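Local structure of pyruvate kinase (Cryptosporidium parvum, 4DRS) at the interface of chains A and B and the interface of chains A and C. The protein catalyses the last step of glycolysis, transferring the phosphate of phosphoenolpyruvate to ADP to give pyruvate and ATP. Numbering follows the deposited sequence. Chains: chain A/B/C, Pyruvate kinase.

Contact 1: the interface of chains A and B. Residues chain A 345, 380-381, 384; chain B 303-305, 307.
B:Glu304 inserts between A:Arg380, A:Val381 and the methyl end of A:Met345, and its 91 Å² of hidden surface marks it as the core of this patch. Its CG stands between the backbone N and the carbonyl carbon (chi1 71°), and a bend at chi2 turns the carboxylate toward A:Arg380. There OE2 forms a salt bridge and hydrogen bond with the guanidinium nitrogen NE of A:Arg380 at 2.6 Å. The bond is far from straight, with 142° at the hydrogen, and NE meets OE2 from above the carboxylate plane. The two flat groups are nearly perpendicular, 79° apart, which argues against a two-pronged planar pairing: A:Arg380 NH2 is 3.0 Å from B:Glu304 OE1, but its hydrogens are not directed at it. Bends at chi2 and chi3 carry A:Arg380 around the acid, and its CB packs on B:Glu304 CD at 3.6 Å. On another side of B:Glu304, near its backbone N, the thioether methyl CE of A:Met345 touches B:Pro303 CB at 3.6 Å. A:Gln384 lays its CG 3.3 Å from the carbonyl O of B:Glu304, and its CB lies 3.9 Å from the ring carbon CE1 of B:Phe307. Packing is looser toward its amide tip, where NE2 lies across B:Lys305 CG at 3.8 Å. In the fold, helices 342-354 and 371-386 of chain A's alpha/beta barrel region receive 3-10 turn 303-305 and the start of helix 306-320 of chain B, within a two-fold subunit interface.

Contact 2: the interface of chains A and C. Residues chain A 415, 418-419, 422, 520, 522; chain C 411-412, 414-415, 418.
C:Ile412 and A:Met520 meet through their terminal methyls, CD1 and CE, 3.6 Å apart, in the apolar part of a contact between C-terminal alpha/beta domains of the pyruvate kinase family, where strand 519-524 of chain A meets helix 408-422 of chain C beside the helix-to-helix packing. The two side chains run antiparallel, side by side, and bends at chi2 and chi3 bring the methionine methyl to the isoleucine. A:Ile522, from the same strand, adds its CG1 to C:Ile412 CD1 at 3.8 Å, while its CD1 reaches the methyl CB of C:Ala411.

Next to this centre, helices 408-422 of the two chains are joined by reciprocal serine hydrogen bonds. C:Ser415 OG donates to the backbone O of A:Ser415 at 3.1 Å, and A:Ser415 OG returns the bond to C:Ser415 O at 3.3 Å. The equivalence extends to the geometry, with an angle of about 120° at both carbonyl oxygens and each donor tilted 32° from the carbonyl plane. Each serine keeps OG beside its own backbone N, the placement from which it reaches the opposing carbonyl. C:Ser415 OG also pairs with A:Ser419 OG at 2.8 Å. If C:Ser415 OG spends its hydrogen on A:Ser415 O, A:Ser419 OG would donate to it; the structure alone does not settle this.

At the polar rim A:Glu418 and C:Glu418 reach tip to tip, their carboxylates stacked with planes 16° apart and OE2 atoms 3.6 Å from each other. Such proximity of two acids could raise the proton affinity of one of them. Water 1 links A:Ser415 OG, at 2.9 Å, to C:Glu418 OE1, at 3.0 Å.

Contact 1: the interface of chains A and B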
# COMPACT_ATOMS: atom_id res chain seq x y z
N MET A 345 -22.96 -23.40 8.24
CA MET A 345 -22.65 -22.87 6.92
C MET A 345 -21.56 -21.80 6.99
O MET A 345 -20.64 -21.81 6.17
CB MET A 345 -23.91 -22.32 6.24
CG MET A 345 -24.97 -23.38 5.94
SD MET A 345 -26.46 -22.69 5.20
CE MET A 345 -26.19 -23.09 3.48
N ARG A 380 -22.14 -25.44 -2.42
CA ARG A 380 -22.68 -24.13 -2.76
C ARG A 380 -22.10 -23.05 -1.85
O ARG A 380 -21.74 -21.96 -2.32
CB ARG A 380 -24.21 -24.14 -2.69
CG ARG A 380 -24.85 -25.30 -3.45
CD ARG A 380 -25.76 -24.85 -4.58
NE ARG A 380 -26.97 -24.19 -4.08
CZ ARG A 380 -27.99 -24.80 -3.47
NH1 ARG A 380 -27.97 -26.12 -3.27
NH2 ARG A 380 -29.03 -24.09 -3.06
N VAL A 381 -22.00 -23.36 -0.55
CA VAL A 381 -21.37 -22.46 0.42
C VAL A 381 -19.94 -22.11 0.01
O VAL A 381 -19.57 -20.94 -0.00
CB VAL A 381 -21.38 -23.05 1.85
CG1 VAL A 381 -20.50 -22.23 2.78
CG2 VAL A 381 -22.80 -23.12 2.38
N GLN A 384 -19.93 -19.78 -2.89
CA GLN A 384 -20.37 -18.47 -2.43
C GLN A 384 -19.26 -17.73 -1.67
O GLN A 384 -19.04 -16.54 -1.90
CB GLN A 384 -21.63 -18.63 -1.57
CG GLN A 384 -22.63 -17.48 -1.67
CD GLN A 384 -23.01 -17.11 -3.09
OE1 GLN A 384 -23.29 -17.97 -3.93
NE2 GLN A 384 -23.03 -15.81 -3.37
N PRO B 303 -29.91 -20.46 1.05
CA PRO B 303 -29.29 -20.43 2.38
C PRO B 303 -27.80 -20.14 2.33
O PRO B 303 -27.26 -19.49 3.24
CB PRO B 303 -29.54 -21.85 2.92
CG PRO B 303 -30.72 -22.34 2.15
CD PRO B 303 -30.58 -21.75 0.78
N GLU B 304 -27.13 -20.61 1.27
CA GLU B 304 -25.71 -20.37 1.07
C GLU B 304 -25.36 -18.88 0.90
O GLU B 304 -24.21 -18.50 1.05
CB GLU B 304 -25.17 -21.18 -0.12
CG GLU B 304 -25.64 -20.71 -1.50
CD GLU B 304 -26.72 -21.60 -2.10
OE1 GLU B 304 -27.51 -22.20 -1.33
OE2 GLU B 304 -26.78 -21.68 -3.35
N LYS B 305 -26.36 -18.06 0.58
CA LYS B 305 -26.13 -16.64 0.34
C LYS B 305 -26.26 -15.77 1.58
O LYS B 305 -25.87 -14.60 1.57
CB LYS B 305 -27.01 -16.13 -0.80
CG LYS B 305 -26.55 -16.60 -2.17
CD LYS B 305 -27.43 -16.07 -3.29
CE LYS B 305 -26.94 -16.56 -4.65
NZ LYS B 305 -27.79 -16.03 -5.76
N PHE B 307 -24.72 -15.75 4.67
CA PHE B 307 -23.48 -15.22 5.24
C PHE B 307 -22.85 -14.10 4.38
O PHE B 307 -22.18 -13.21 4.91
CB PHE B 307 -22.46 -16.34 5.50
CG PHE B 307 -21.65 -16.71 4.29
CD1 PHE B 307 -22.07 -17.73 3.44
CD2 PHE B 307 -20.48 -16.02 3.99
CE1 PHE B 307 -21.34 -18.06 2.31
CE2 PHE B 307 -19.74 -16.35 2.86
CZ PHE B 307 -20.18 -17.37 2.02

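Contact 2: the interface of chains A and C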
# COMPACT_ATOMS: atom_id res chain seq x y z
N SER A 415 4.25 -16.27 -12.53
CA SER A 415 4.09 -15.52 -13.76
C SER A 415 2.82 -15.93 -14.51
O SER A 415 2.18 -15.09 -15.14
CB SER A 415 5.33 -15.66 -14.64
OG SER A 415 6.41 -14.96 -14.03
N GLU A 418 0.03 -14.12 -12.67
CA GLU A 418 0.08 -12.69 -13.00
C GLU A 418 -0.41 -12.45 -14.44
O GLU A 418 -1.20 -11.53 -14.69
CB GLU A 418 1.48 -12.11 -12.80
CG GLU A 418 1.50 -10.59 -12.73
CD GLU A 418 2.82 -9.99 -13.20
OE1 GLU A 418 3.37 -10.47 -14.22
OE2 GLU A 418 3.29 -9.02 -12.57
N SER A 419 0.07 -13.28 -15.37
CA SER A 419 -0.34 -13.22 -16.78
C SER A 419 -1.84 -13.40 -16.97
O SER A 419 -2.46 -12.66 -17.74
CB SER A 419 0.41 -14.26 -17.61
OG SER A 419 1.49 -13.67 -18.30
N ASP A 422 -3.49 -10.23 -15.95
CA ASP A 422 -3.20 -9.12 -16.86
C ASP A 422 -3.96 -9.18 -18.19
O ASP A 422 -4.29 -8.14 -18.75
CB ASP A 422 -1.70 -9.00 -17.11
CG ASP A 422 -0.95 -8.41 -15.92
OD1 ASP A 422 -1.57 -7.68 -15.11
OD2 ASP A 422 0.26 -8.69 -15.78
N MET A 520 6.14 -20.92 -20.22
CA MET A 520 4.81 -20.32 -20.13
C MET A 520 4.43 -19.65 -21.44
O MET A 520 5.23 -18.93 -22.03
CB MET A 520 4.78 -19.30 -18.99
CG MET A 520 3.38 -18.88 -18.57
SD MET A 520 3.29 -17.13 -18.11
CE MET A 520 3.06 -16.38 -19.71
N ILE A 522 0.76 -17.79 -23.63
CA ILE A 522 -0.64 -17.38 -23.62
C ILE A 522 -1.27 -17.71 -24.96
O ILE A 522 -0.84 -17.21 -26.00
CB ILE A 522 -0.81 -15.88 -23.30
CG1 ILE A 522 0.05 -15.49 -22.08
CG2 ILE A 522 -2.28 -15.54 -23.08
CD1 ILE A 522 -0.11 -14.06 -21.63
N ALA C 411 1.56 -8.51 -21.51
CA ALA C 411 1.50 -9.46 -20.40
C ALA C 411 2.77 -10.30 -20.31
O ALA C 411 3.29 -10.52 -19.22
CB ALA C 411 0.28 -10.36 -20.55
N ILE C 412 3.26 -10.77 -21.46
CA ILE C 412 4.51 -11.54 -21.52
C ILE C 412 5.68 -10.72 -20.99
O ILE C 412 6.52 -11.24 -20.26
CB ILE C 412 4.80 -12.06 -22.95
CG1 ILE C 412 3.72 -13.06 -23.40
CG2 ILE C 412 6.17 -12.71 -23.05
CD1 ILE C 412 3.67 -14.34 -22.59
N CYS C 414 5.62 -8.07 -18.85
CA CYS C 414 5.41 -8.00 -17.40
C CYS C 414 5.89 -9.24 -16.66
O CYS C 414 6.62 -9.13 -15.67
CB CYS C 414 3.93 -7.83 -17.09
SG CYS C 414 3.36 -6.17 -17.35
N SER C 415 5.44 -10.40 -17.13
CA SER C 415 5.78 -11.67 -16.51
C SER C 415 7.28 -11.93 -16.55
O SER C 415 7.83 -12.50 -15.61
CB SER C 415 5.02 -12.81 -17.19
OG SER C 415 3.68 -12.85 -16.74
N GLU C 418 8.91 -9.85 -13.81
CA GLU C 418 8.62 -10.45 -12.50
C GLU C 418 9.41 -11.74 -12.27
O GLU C 418 9.90 -11.97 -11.17
CB GLU C 418 7.12 -10.72 -12.34
CG GLU C 418 6.71 -11.09 -10.91
CD GLU C 418 5.39 -11.84 -10.83
OE1 GLU C 418 5.25 -12.90 -11.48
OE2 GLU C 418 4.49 -11.37 -10.10
O HOH W 1 7.55 -14.89 -11.35

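The C-alpha centres of contact 1 and contact 2 lie about 34 Å apart, and no residue or secondary-structure element is common to the two patches. Chain A is the shared partner: contact 1 uses its barrel-domain region to meet chain B, whereas contact 2 uses its C-terminal alpha/beta domain to meet chain C. Each patch belongs to a two-fold symmetric interface, with a twin in which the chains are exchanged. Two separate pairings on one subunit fit the four-copy deposited assembly and the tetramer typical of pyruvate kinases, in which movement between subunits could plausibly relay allosteric signals.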